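Local structure of acyl-coenzyme A oxidase 3 (Yarrowia lipolytica, 5YS9) at residues I38-T42 and G632-A636; G410-T415 and T558-L562; L494-T498 and E512-K516; L562-Y567 and L585-T590. The protein catalyses the FAD-dependent oxidation of acyl-CoA to (2E)-enoyl-CoA, passing the electrons to oxygen to give hydrogen peroxide, in peroxisomal fatty acid beta-oxidation. All coordinates share one frame; numbering follows the deposited sequence.

Overall arrangement
All four contacts lie in the helical part of the chain, away from the eight-stranded sheet. Interactions 2 and 4 share Leu562 on helix 547-573, their centres 12 Å apart: one side of the helix crosses helix 391-428, another packs against helix 579-596. Interaction 3 ties a loop to helix 507-534, whose Trp514 lies against Lys560 of interaction 2 and against Val563 and Thr590 of interaction 4. Interaction 1 brings helix 38-46, near the N-terminus, to helix 630-635 and meets interaction 4 through Tyr633 and Leu585. Interaction 2 lies closest to the chain's centre; its Phe414 side chain is about 13 Å from a bound FAD.

Interaction 1: residues I38-T42 and G632-A636; sequences IKDMT and GYTDA
Ala636 is the apolar centre of this contact, its methyl group set against the chain of Met41 and the branch of Ile38. Met41 CG comes within 3.4 Å of Ala636 CB, and Met41 CB lies almost as near. With CG anti to the backbone N (chi1 -166°), the methionine chain leaves helix 38-46 in the direction of Ala636 and then bends at its next two torsions. Its terminal methyl is thereby carried on to Tyr633, where Met41 CE lies 3.8 Å from CE1 of the ring. Ile38 approaches with its CG2 branch, which is 3.5 Å from Ala636 CA and also touches the backbone of Asp635, so that this methyl lies over the link between Asp635 and Ala636.

At the edge of this apolar patch, Thr42 OG1 donates a hydrogen bond of 2.6 Å to Ala636 O. The hydroxyl arrives in the carbonyl plane on a lone pair, at a C=O...O angle of 123°, and joins the two chain segments where their backbones come closest, the CA atoms of Thr42 and Ala636 being 4.9 Å apart. The Tyr633 hydroxyl is bonded to Tyr581 O, while the carboxylate of Asp635 forms salt bridges with Arg326 and Arg31.

The contact joins the N-terminal region to the C-terminal helical region, across 589 intervening residues. Helix 349-385 lies against both segments, through Tyr363 at Met41 and Ala636 and Leu359 at Tyr633, and helix 579-596 adds Leu582 at Met41 and Leu585 at Tyr633.

Interaction 2: residues G410-T415 and T558-L562; sequences GLKAFT and TRKHL
Leu411 O is gripped twice from within its own helix, by Thr415 N and by Thr415 OG1, while the Leu411 side chain reaches across to Thr558 and His561. The threonine hydroxyl bonds the carbonyl at 2.6 Å (Thr415 OG1 to Leu411 O), and the two donors come from opposite faces of the carbonyl plane.

Across the contact the meeting is largely apolar. Thr558 presents its methyl group: CG2, anti to the backbone N while the hydroxyl lies beside it (chi1 -56°), is 3.5 Å from Leu411 CD1 and 3.7 Å from Phe414 CD2. The other leucine branch meets the imidazole at its edge, with Leu411 CD2 3.6 Å from His561 CD2. With no side chain at Gly410, the Thr558 hydroxyl comes close to the backbone there, Thr558 OG1 lying 3.4 Å from Gly410 CA; that hydroxyl is hydrogen-bonded to Ala554 O. Leu562 adds looser contacts to Leu411 and Thr415.

The local axes cross at -88° and come within 9.9 Å, so the helices touch over a short length. Both threonine hydroxyls are satisfied within their own helices, and the buried crossing of helices 391-428 and 547-573 rests mainly on van der Waals contacts of methyl groups and ring carbons.

Interaction 3: residues L494-T498 and E512-K516; sequences LEQAT and EAWEK
The ammonium group of Lys516 is held by carbonyl oxygens of the loop 494-498. Its bonds to Ala497 O (2.7 Å from Lys516 NZ) and Leu494 O (2.8 Å from Lys516 NZ) are the strong ones, and a weak third goes to Glu495 O. The first lies in the carbonyl plane on a lone pair; at Leu494 the nitrogen stands near the extension of the C=O bond, at 160°. The lysine chain runs extended from the helix until its last torsion, chi4 82°, which turns NZ in among the oxygens. Its charge probably attracts these carbonyls and helps to hold the loop curled around the ammonium group.

Packing continues beside the lysine. Both methyl groups of Leu494 lie on the helix: CD1 is 3.6 Å from Glu515 O and also touches Glu515 CB, and CD2 meets Glu512 CG at 4.0 Å. Ala497 CB rests 3.3 Å from Glu512 OE1. The second carboxylate oxygen of Glu512 forms a salt bridge with Arg502, whose guanidinium group also bonds Thr498 O, adding a further link between loop and helix.

Here the connection between helices 458-477 and 507-534 folds back onto the helix that it precedes. Lys516 gathers the carbonyls of this irregular loop and so pins it to helix 507-534, part of the C-terminal helical region of the acyl-CoA oxidase fold.

Interaction 4: residues L562-Y567 and L585-T590; sequences LVTAFY and LANLFT
Helices 547-573 and 579-596 form an antiparallel helical hairpin, and in its core Phe566 and Tyr567 both pack on Ala586. The local axes run at 173° to each other, 10.1 Å apart. Over one face of the Phe566 ring stands the Ala586 methyl in a CH-pi contact, Ala586 CB being 3.9 Å from the ring centroid and only 11° off its normal. Phe566 CG is anti to the backbone N, which extends the ring across to the neighbouring helix, where Phe566 CZ also meets Leu585 CB at 3.9 Å. The same alanine methyl touches the tyrosine ring, with Ala586 CB 3.3 Å from Tyr567 CE1, and thus meets two aromatic rings.

Tyr567 carries the polar link: its OH donates to Asn587 OD1 at 2.6 Å, tilted from the plane of the amide carbonyl. The ring and amide planes are 70° apart. Asn587 ND2 is bonded in turn to Tyr622 OH and Lys505 O, so the amide is held from both ends and its rotation is fixed.

One turn further along, Phe589 CE2 lies 3.8 Å from Leu562 CB and equally near Val563 CG2. The other valine methyl, CG1, is 3.6 Å from Thr590 OG1, a hydroxyl that donates to Ala586 O in its own helix. Helix 349-385 borders this interior at Phe566 and Leu585, and helix 507-534 at Tyr567 and Thr590. Neighbouring helices lying antiparallel around an apolar interior are characteristic of an alpha-helical bundle, here the helical part of the acyl-CoA oxidase fold.

Interaction 1: residues I38-T42 and G632-A636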
loop_
_atom_site.group_PDB
_atom_site.type_symbol
_atom_site.label_atom_id
_atom_site.label_comp_id
_atom_site.label_asym_id
_atom_site.label_seq_id
_atom_site.Cartn_x
_atom_site.Cartn_y
_atom_site.Cartn_z
ATOM N N ILE A 38 -17.041 21.724 -18.916
ATOM C CA ILE A 38 -16.572 21.037 -17.713
ATOM C C ILE A 38 -17.589 21.228 -16.584
ATOM O O ILE A 38 -17.915 20.273 -15.888
ATOM C CB ILE A 38 -15.132 21.481 -17.330
ATOM C CG1 ILE A 38 -14.130 21.020 -18.415
ATOM C CG2 ILE A 38 -14.706 20.932 -15.975
ATOM C CD1 ILE A 38 -13.728 22.089 -19.401
ATOM N N LYS A 39 -18.113 22.438 -16.453
ATOM C CA LYS A 39 -19.164 22.768 -15.478
ATOM C C LYS A 39 -20.269 21.694 -15.416
ATOM O O LYS A 39 -20.705 21.302 -14.320
ATOM C CB LYS A 39 -19.705 24.190 -15.764
ATOM C CG LYS A 39 -21.155 24.503 -15.395
ATOM C CD LYS A 39 -21.908 25.197 -16.537
ATOM C CE LYS A 39 -23.430 25.186 -16.341
ATOM N NZ LYS A 39 -23.917 26.111 -15.269
ATOM N N ASP A 40 -20.701 21.183 -16.558
ATOM C CA ASP A 40 -21.770 20.168 -16.528
ATOM C C ASP A 40 -21.311 18.807 -16.001
ATOM O O ASP A 40 -22.116 18.049 -15.452
ATOM C CB ASP A 40 -22.414 20.003 -17.896
ATOM C CG ASP A 40 -23.161 21.241 -18.352
ATOM O OD1 ASP A 40 -23.586 22.078 -17.517
ATOM O OD2 ASP A 40 -23.339 21.356 -19.585
ATOM N N MET A 41 -20.031 18.483 -16.174
ATOM C CA MET A 41 -19.482 17.273 -15.584
ATOM C C MET A 41 -19.358 17.418 -14.045
ATOM O O MET A 41 -19.653 16.491 -13.306
ATOM C CB MET A 41 -18.132 16.957 -16.244
ATOM C CG MET A 41 -17.608 15.561 -15.985
ATOM S SD MET A 41 -18.782 14.344 -16.567
ATOM C CE MET A 41 -18.062 13.883 -18.139
ATOM N N THR A 42 -18.986 18.605 -13.579
ATOM C CA THR A 42 -18.937 18.915 -12.174
ATOM C C THR A 42 -20.327 18.858 -11.539
ATOM O O THR A 42 -20.460 18.356 -10.406
ATOM C CB THR A 42 -18.297 20.293 -11.923
ATOM O OG1 THR A 42 -17.099 20.401 -12.698
ATOM C CG2 THR A 42 -17.960 20.455 -10.497
ATOM N N GLY A 632 -10.702 16.945 -19.446
ATOM C CA GLY A 632 -12.046 17.268 -19.018
ATOM C C GLY A 632 -12.562 16.494 -17.822
ATOM O O GLY A 632 -13.098 17.067 -16.897
ATOM N N TYR A 633 -12.359 15.189 -17.816
ATOM C CA TYR A 633 -12.786 14.382 -16.688
ATOM C C TYR A 633 -12.112 14.822 -15.362
ATOM O O TYR A 633 -12.763 14.838 -14.314
ATOM C CB TYR A 633 -12.449 12.928 -16.943
ATOM C CG TYR A 633 -13.222 12.226 -18.042
ATOM C CD1 TYR A 633 -14.599 12.088 -17.966
ATOM C CD2 TYR A 633 -12.560 11.616 -19.106
ATOM C CE1 TYR A 633 -15.317 11.392 -18.936
ATOM C CE2 TYR A 633 -13.258 10.918 -20.063
ATOM C CZ TYR A 633 -14.647 10.825 -19.970
ATOM O OH TYR A 633 -15.349 10.141 -20.904
ATOM N N THR A 634 -10.818 15.163 -15.423
ATOM C CA THR A 634 -10.020 15.504 -14.222
ATOM C C THR A 634 -10.232 16.943 -13.784
ATOM O O THR A 634 -10.332 17.212 -12.579
ATOM C CB THR A 634 -8.537 15.250 -14.439
ATOM O OG1 THR A 634 -8.157 15.822 -15.685
ATOM C CG2 THR A 634 -8.280 13.803 -14.512
ATOM N N ASP A 635 -10.330 17.857 -14.750
ATOM C CA ASP A 635 -10.670 19.257 -14.436
ATOM C C ASP A 635 -12.057 19.370 -13.887
ATOM O O ASP A 635 -12.293 20.323 -13.140
ATOM C CB ASP A 635 -10.570 20.195 -15.642
ATOM C CG ASP A 635 -9.130 20.530 -16.021
ATOM O OD1 ASP A 635 -8.167 20.310 -15.228
ATOM O OD2 ASP A 635 -8.970 21.032 -17.141
ATOM N N ALA A 636 -12.953 18.420 -14.239
ATOM C CA ALA A 636 -14.319 18.387 -13.672
ATOM C C ALA A 636 -14.421 18.307 -12.135
ATOM O O ALA A 636 -15.442 18.788 -11.552
ATOM C CB ALA A 636 -15.147 17.285 -14.296
#

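Interaction 2: residues G410-T415 and T558-L562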
loop_
_atom_site.group_PDB
_atom_site.type_symbol
_atom_site.label_atom_id
_atom_site.label_comp_id
_atom_site.label_asym_id
_atom_site.label_seq_id
_atom_site.Cartn_x
_atom_site.Cartn_y
_atom_site.Cartn_z
ATOM N N GLY A 410 -20.490 -3.569 2.336
ATOM C CA GLY A 410 -19.601 -3.901 1.229
ATOM C C GLY A 410 -19.023 -2.693 0.520
ATOM O O GLY A 410 -17.836 -2.645 0.215
ATOM N N LEU A 411 -19.876 -1.714 0.272
ATOM C CA LEU A 411 -19.452 -0.480 -0.353
ATOM C C LEU A 411 -18.376 0.257 0.464
ATOM O O LEU A 411 -17.382 0.695 -0.100
ATOM C CB LEU A 411 -20.644 0.434 -0.550
ATOM C CG LEU A 411 -21.340 0.580 -1.916
ATOM C CD1 LEU A 411 -21.005 -0.408 -2.973
ATOM C CD2 LEU A 411 -22.852 0.592 -1.716
ATOM N N LYS A 412 -18.589 0.400 1.765
ATOM C CA LYS A 412 -17.559 0.931 2.654
ATOM C C LYS A 412 -16.247 0.139 2.509
ATOM O O LYS A 412 -15.203 0.741 2.298
ATOM C CB LYS A 412 -17.998 0.938 4.130
ATOM C CG LYS A 412 -16.985 1.618 5.034
ATOM C CD LYS A 412 -15.956 0.659 5.617
ATOM C CE LYS A 412 -15.019 1.396 6.542
ATOM N NZ LYS A 412 -14.034 0.471 7.156
ATOM N N ALA A 413 -16.321 -1.195 2.610
ATOM C CA ALA A 413 -15.122 -2.033 2.572
ATOM C C ALA A 413 -14.336 -1.808 1.309
ATOM O O ALA A 413 -13.175 -1.413 1.377
ATOM C CB ALA A 413 -15.439 -3.503 2.720
ATOM N N PHE A 414 -15.005 -1.994 0.174
ATOM C CA PHE A 414 -14.340 -1.964 -1.131
ATOM C C PHE A 414 -13.920 -0.591 -1.647
ATOM O O PHE A 414 -12.888 -0.484 -2.318
ATOM C CB PHE A 414 -15.152 -2.763 -2.175
ATOM C CG PHE A 414 -15.048 -4.251 -1.955
ATOM C CD1 PHE A 414 -13.882 -4.920 -2.295
ATOM C CD2 PHE A 414 -16.076 -4.967 -1.321
ATOM C CE1 PHE A 414 -13.752 -6.287 -2.066
ATOM C CE2 PHE A 414 -15.961 -6.335 -1.080
ATOM C CZ PHE A 414 -14.791 -6.999 -1.441
ATOM N N THR A 415 -14.700 0.444 -1.341
ATOM C CA THR A 415 -14.350 1.780 -1.742
ATOM C C THR A 415 -13.181 2.281 -0.880
ATOM O O THR A 415 -12.338 3.031 -1.341
ATOM C CB THR A 415 -15.549 2.797 -1.763
ATOM O OG1 THR A 415 -16.127 2.986 -0.455
ATOM C CG2 THR A 415 -16.604 2.379 -2.740
ATOM N N THR A 558 -20.997 -6.282 -4.304
ATOM C CA THR A 558 -20.545 -4.909 -4.222
ATOM C C THR A 558 -20.105 -4.405 -5.612
ATOM O O THR A 558 -20.415 -3.282 -6.027
ATOM C CB THR A 558 -19.427 -4.785 -3.166
ATOM O OG1 THR A 558 -19.913 -5.288 -1.906
ATOM C CG2 THR A 558 -18.991 -3.303 -2.974
ATOM N N ARG A 559 -19.421 -5.243 -6.364
ATOM C CA ARG A 559 -18.983 -4.824 -7.668
ATOM C C ARG A 559 -20.136 -4.507 -8.624
ATOM O O ARG A 559 -20.119 -3.503 -9.389
ATOM C CB ARG A 559 -18.083 -5.905 -8.282
ATOM C CG ARG A 559 -17.197 -5.379 -9.378
ATOM C CD ARG A 559 -16.711 -3.970 -9.023
ATOM N NE ARG A 559 -15.483 -3.667 -9.692
ATOM C CZ ARG A 559 -14.275 -3.881 -9.215
ATOM N NH1 ARG A 559 -14.086 -4.417 -8.054
ATOM N NH2 ARG A 559 -13.238 -3.569 -9.948
ATOM N N LYS A 560 -21.121 -5.385 -8.562
ATOM C CA LYS A 560 -22.338 -5.266 -9.306
ATOM C C LYS A 560 -23.087 -4.027 -8.863
ATOM O O LYS A 560 -23.595 -3.300 -9.687
ATOM C CB LYS A 560 -23.167 -6.537 -9.124
ATOM C CG LYS A 560 -24.603 -6.438 -9.584
ATOM C CD LYS A 560 -25.553 -6.396 -8.408
ATOM C CE LYS A 560 -26.348 -5.113 -8.397
ATOM N NZ LYS A 560 -26.684 -4.699 -7.014
ATOM N N HIS A 561 -23.124 -3.758 -7.566
ATOM C CA HIS A 561 -23.745 -2.502 -7.105
ATOM C C HIS A 561 -23.079 -1.191 -7.634
ATOM O O HIS A 561 -23.779 -0.247 -8.005
ATOM C CB HIS A 561 -23.952 -2.483 -5.564
ATOM C CG HIS A 561 -25.034 -1.541 -5.141
ATOM N ND1 HIS A 561 -26.348 -1.691 -5.545
ATOM C CD2 HIS A 561 -24.991 -0.395 -4.420
ATOM C CE1 HIS A 561 -27.069 -0.689 -5.069
ATOM N NE2 HIS A 561 -26.270 0.109 -4.380
ATOM N N LEU A 562 -21.745 -1.138 -7.670
ATOM C CA LEU A 562 -20.988 -0.013 -8.299
ATOM C C LEU A 562 -21.350 0.199 -9.765
ATOM O O LEU A 562 -21.533 1.308 -10.194
ATOM C CB LEU A 562 -19.455 -0.252 -8.203
ATOM C CG LEU A 562 -18.835 -0.075 -6.805
ATOM C CD1 LEU A 562 -17.576 -0.895 -6.613
ATOM C CD2 LEU A 562 -18.567 1.397 -6.559
#

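Interaction 3: residues L494-T498 and E512-K516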
loop_
_atom_site.group_PDB
_atom_site.type_symbol
_atom_site.label_atom_id
_atom_site.label_comp_id
_atom_site.label_asym_id
_atom_site.label_seq_id
_atom_site.Cartn_x
_atom_site.Cartn_y
_atom_site.Cartn_z
ATOM N N LEU A 494 -31.942 -15.323 -15.140
ATOM C CA LEU A 494 -30.474 -15.398 -14.978
ATOM C C LEU A 494 -29.923 -16.807 -14.974
ATOM O O LEU A 494 -28.743 -16.983 -15.247
ATOM C CB LEU A 494 -30.024 -14.713 -13.665
ATOM C CG LEU A 494 -30.309 -13.207 -13.473
ATOM C CD1 LEU A 494 -29.907 -12.681 -12.090
ATOM C CD2 LEU A 494 -29.641 -12.404 -14.579
ATOM N N GLU A 495 -30.747 -17.799 -14.627
ATOM C CA GLU A 495 -30.313 -19.202 -14.650
ATOM C C GLU A 495 -29.789 -19.567 -16.048
ATOM O O GLU A 495 -28.708 -20.100 -16.177
ATOM C CB GLU A 495 -31.440 -20.165 -14.219
ATOM C CG GLU A 495 -31.919 -19.956 -12.781
ATOM C CD GLU A 495 -33.127 -20.807 -12.347
ATOM O OE1 GLU A 495 -34.022 -21.150 -13.147
ATOM O OE2 GLU A 495 -33.194 -21.109 -11.155
ATOM N N GLN A 496 -30.559 -19.229 -17.074
ATOM C CA GLN A 496 -30.273 -19.598 -18.464
ATOM C C GLN A 496 -29.433 -18.521 -19.180
ATOM O O GLN A 496 -28.772 -18.829 -20.161
ATOM C CB GLN A 496 -31.583 -19.789 -19.280
ATOM C CG GLN A 496 -32.748 -20.535 -18.608
ATOM C CD GLN A 496 -32.583 -22.046 -18.595
ATOM O OE1 GLN A 496 -32.327 -22.657 -17.550
ATOM N NE2 GLN A 496 -32.743 -22.657 -19.758
ATOM N N ALA A 497 -29.496 -17.268 -18.718
ATOM C CA ALA A 497 -28.880 -16.116 -19.420
ATOM C C ALA A 497 -27.421 -16.321 -19.880
ATOM O O ALA A 497 -26.579 -16.878 -19.143
ATOM C CB ALA A 497 -28.992 -14.852 -18.569
ATOM N N THR A 498 -27.150 -15.890 -21.100
ATOM C CA THR A 498 -25.827 -15.934 -21.699
ATOM C C THR A 498 -25.707 -14.726 -22.593
ATOM O O THR A 498 -26.673 -14.016 -22.800
ATOM C CB THR A 498 -25.563 -17.203 -22.524
ATOM O OG1 THR A 498 -26.660 -17.446 -23.401
ATOM C CG2 THR A 498 -25.375 -18.390 -21.625
ATOM N N GLU A 512 -26.727 -7.114 -16.759
ATOM C CA GLU A 512 -27.258 -8.458 -16.623
ATOM C C GLU A 512 -26.120 -9.432 -16.284
ATOM O O GLU A 512 -26.267 -10.315 -15.441
ATOM C CB GLU A 512 -27.994 -8.863 -17.904
ATOM C CG GLU A 512 -28.860 -10.111 -17.782
ATOM C CD GLU A 512 -29.100 -10.744 -19.140
ATOM O OE1 GLU A 512 -28.482 -11.770 -19.478
ATOM O OE2 GLU A 512 -29.881 -10.180 -19.913
ATOM N N ALA A 513 -24.981 -9.227 -16.918
ATOM C CA ALA A 513 -23.829 -10.090 -16.692
ATOM C C ALA A 513 -23.287 -10.030 -15.232
ATOM O O ALA A 513 -22.855 -11.037 -14.707
ATOM C CB ALA A 513 -22.732 -9.753 -17.698
ATOM N N TRP A 514 -23.324 -8.850 -14.603
ATOM C CA TRP A 514 -22.989 -8.712 -13.165
ATOM C C TRP A 514 -24.077 -9.282 -12.236
ATOM O O TRP A 514 -23.768 -9.803 -11.142
ATOM C CB TRP A 514 -22.632 -7.244 -12.797
ATOM C CG TRP A 514 -21.260 -6.954 -13.208
ATOM C CD1 TRP A 514 -20.855 -6.221 -14.287
ATOM C CD2 TRP A 514 -20.073 -7.481 -12.603
ATOM N NE1 TRP A 514 -19.473 -6.258 -14.383
ATOM C CE2 TRP A 514 -18.971 -7.020 -13.364
ATOM C CE3 TRP A 514 -19.831 -8.312 -11.489
ATOM C CZ2 TRP A 514 -17.639 -7.341 -13.036
ATOM C CZ3 TRP A 514 -18.516 -8.616 -11.149
ATOM C CH2 TRP A 514 -17.428 -8.143 -11.936
ATOM N N GLU A 515 -25.338 -9.168 -12.657
ATOM C CA GLU A 515 -26.440 -9.833 -11.958
ATOM C C GLU A 515 -26.285 -11.337 -12.043
ATOM O O GLU A 515 -26.494 -12.040 -11.034
ATOM C CB GLU A 515 -27.817 -9.355 -12.469
ATOM C CG GLU A 515 -28.101 -7.880 -12.161
ATOM C CD GLU A 515 -29.491 -7.411 -12.603
ATOM O OE1 GLU A 515 -30.199 -8.146 -13.340
ATOM O OE2 GLU A 515 -29.905 -6.298 -12.206
ATOM N N LYS A 516 -25.855 -11.849 -13.198
ATOM C CA LYS A 516 -25.685 -13.273 -13.292
ATOM C C LYS A 516 -24.635 -13.812 -12.319
ATOM O O LYS A 516 -24.884 -14.742 -11.598
ATOM C CB LYS A 516 -25.315 -13.746 -14.705
ATOM C CG LYS A 516 -25.724 -15.216 -14.878
ATOM C CD LYS A 516 -24.914 -15.989 -15.880
ATOM C CE LYS A 516 -25.267 -17.471 -15.867
ATOM N NZ LYS A 516 -26.479 -17.809 -16.656
#

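Interaction 4: residues L562-Y567 and L585-T590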
loop_
_atom_site.group_PDB
_atom_site.type_symbol
_atom_site.label_atom_id
_atom_site.label_comp_id
_atom_site.label_asym_id
_atom_site.label_seq_id
_atom_site.Cartn_x
_atom_site.Cartn_y
_atom_site.Cartn_z
ATOM N N LEU A 562 -21.745 -1.138 -7.670
ATOM C CA LEU A 562 -20.988 -0.013 -8.299
ATOM C C LEU A 562 -21.350 0.199 -9.765
ATOM O O LEU A 562 -21.533 1.308 -10.194
ATOM C CB LEU A 562 -19.455 -0.252 -8.203
ATOM C CG LEU A 562 -18.835 -0.075 -6.805
ATOM C CD1 LEU A 562 -17.576 -0.895 -6.613
ATOM C CD2 LEU A 562 -18.567 1.397 -6.559
ATOM N N VAL A 563 -21.426 -0.896 -10.517
ATOM C CA VAL A 563 -21.828 -0.895 -11.926
ATOM C C VAL A 563 -23.256 -0.333 -12.068
ATOM O O VAL A 563 -23.531 0.568 -12.848
ATOM C CB VAL A 563 -21.771 -2.351 -12.471
ATOM C CG1 VAL A 563 -22.437 -2.479 -13.845
ATOM C CG2 VAL A 563 -20.331 -2.867 -12.497
ATOM N N THR A 564 -24.168 -0.884 -11.293
ATOM C CA THR A 564 -25.559 -0.477 -11.339
ATOM C C THR A 564 -25.724 0.989 -10.994
ATOM O O THR A 564 -26.343 1.741 -11.750
ATOM C CB THR A 564 -26.383 -1.421 -10.461
ATOM O OG1 THR A 564 -26.549 -2.603 -11.229
ATOM C CG2 THR A 564 -27.721 -0.887 -10.126
ATOM N N ALA A 565 -25.120 1.410 -9.892
ATOM C CA ALA A 565 -25.249 2.805 -9.467
ATOM C C ALA A 565 -24.668 3.794 -10.466
ATOM O O ALA A 565 -25.258 4.862 -10.679
ATOM C CB ALA A 565 -24.645 3.008 -8.098
ATOM N N PHE A 566 -23.550 3.445 -11.109
ATOM C CA PHE A 566 -23.010 4.320 -12.153
ATOM C C PHE A 566 -24.041 4.562 -13.283
ATOM O O PHE A 566 -24.405 5.698 -13.573
ATOM C CB PHE A 566 -21.692 3.739 -12.709
ATOM C CG PHE A 566 -20.699 4.771 -13.231
ATOM C CD1 PHE A 566 -21.057 6.091 -13.539
ATOM C CD2 PHE A 566 -19.387 4.383 -13.471
ATOM C CE1 PHE A 566 -20.117 6.991 -14.054
ATOM C CE2 PHE A 566 -18.444 5.284 -13.986
ATOM C CZ PHE A 566 -18.813 6.575 -14.285
ATOM N N TYR A 567 -24.541 3.482 -13.878
ATOM C CA TYR A 567 -25.531 3.576 -14.984
ATOM C C TYR A 567 -26.852 4.258 -14.591
ATOM O O TYR A 567 -27.323 5.164 -15.297
ATOM C CB TYR A 567 -25.770 2.188 -15.579
ATOM C CG TYR A 567 -24.588 1.654 -16.380
ATOM C CD1 TYR A 567 -24.014 2.406 -17.405
ATOM C CD2 TYR A 567 -24.044 0.377 -16.133
ATOM C CE1 TYR A 567 -22.947 1.915 -18.159
ATOM C CE2 TYR A 567 -22.972 -0.127 -16.892
ATOM C CZ TYR A 567 -22.431 0.655 -17.894
ATOM O OH TYR A 567 -21.404 0.183 -18.670
ATOM N N LEU A 585 -16.947 6.364 -19.777
ATOM C CA LEU A 585 -16.342 6.061 -18.473
ATOM C C LEU A 585 -16.924 4.797 -17.878
ATOM O O LEU A 585 -16.167 3.905 -17.481
ATOM C CB LEU A 585 -16.565 7.183 -17.443
ATOM C CG LEU A 585 -15.451 8.184 -17.156
ATOM C CD1 LEU A 585 -15.777 8.920 -15.856
ATOM C CD2 LEU A 585 -14.076 7.523 -17.062
ATOM N N ALA A 586 -18.268 4.759 -17.810
ATOM C CA ALA A 586 -19.013 3.641 -17.184
ATOM C C ALA A 586 -18.707 2.298 -17.859
ATOM O O ALA A 586 -18.415 1.300 -17.193
ATOM C CB ALA A 586 -20.509 3.919 -17.185
ATOM N N ASN A 587 -18.702 2.299 -19.182
ATOM C CA ASN A 587 -18.354 1.077 -19.942
ATOM C C ASN A 587 -16.971 0.603 -19.675
ATOM O O ASN A 587 -16.773 -0.597 -19.563
ATOM C CB ASN A 587 -18.547 1.265 -21.448
ATOM C CG ASN A 587 -20.009 1.231 -21.855
ATOM O OD1 ASN A 587 -20.923 1.281 -21.019
ATOM N ND2 ASN A 587 -20.232 1.112 -23.139
ATOM N N LEU A 588 -16.023 1.540 -19.545
ATOM C CA LEU A 588 -14.620 1.195 -19.215
ATOM C C LEU A 588 -14.586 0.574 -17.837
ATOM O O LEU A 588 -14.074 -0.528 -17.669
ATOM C CB LEU A 588 -13.696 2.413 -19.294
ATOM C CG LEU A 588 -12.199 2.194 -19.028
ATOM C CD1 LEU A 588 -11.566 1.012 -19.819
ATOM C CD2 LEU A 588 -11.457 3.487 -19.307
ATOM N N PHE A 589 -15.215 1.232 -16.861
ATOM C CA PHE A 589 -15.297 0.648 -15.536
ATOM C C PHE A 589 -15.788 -0.801 -15.622
ATOM O O PHE A 589 -15.121 -1.736 -15.143
ATOM C CB PHE A 589 -16.188 1.484 -14.605
ATOM C CG PHE A 589 -16.359 0.882 -13.252
ATOM C CD1 PHE A 589 -15.258 0.706 -12.414
ATOM C CD2 PHE A 589 -17.607 0.419 -12.826
ATOM C CE1 PHE A 589 -15.409 0.093 -11.162
ATOM C CE2 PHE A 589 -17.760 -0.170 -11.569
ATOM C CZ PHE A 589 -16.663 -0.321 -10.736
ATOM N N THR A 590 -16.921 -0.970 -16.283
ATOM C CA THR A 590 -17.665 -2.180 -16.190
ATOM C C THR A 590 -16.964 -3.312 -16.957
ATOM O O THR A 590 -16.880 -4.461 -16.467
ATOM C CB THR A 590 -19.124 -1.958 -16.653
ATOM O OG1 THR A 590 -19.791 -1.022 -15.787
ATOM C CG2 THR A 590 -19.891 -3.263 -16.646
#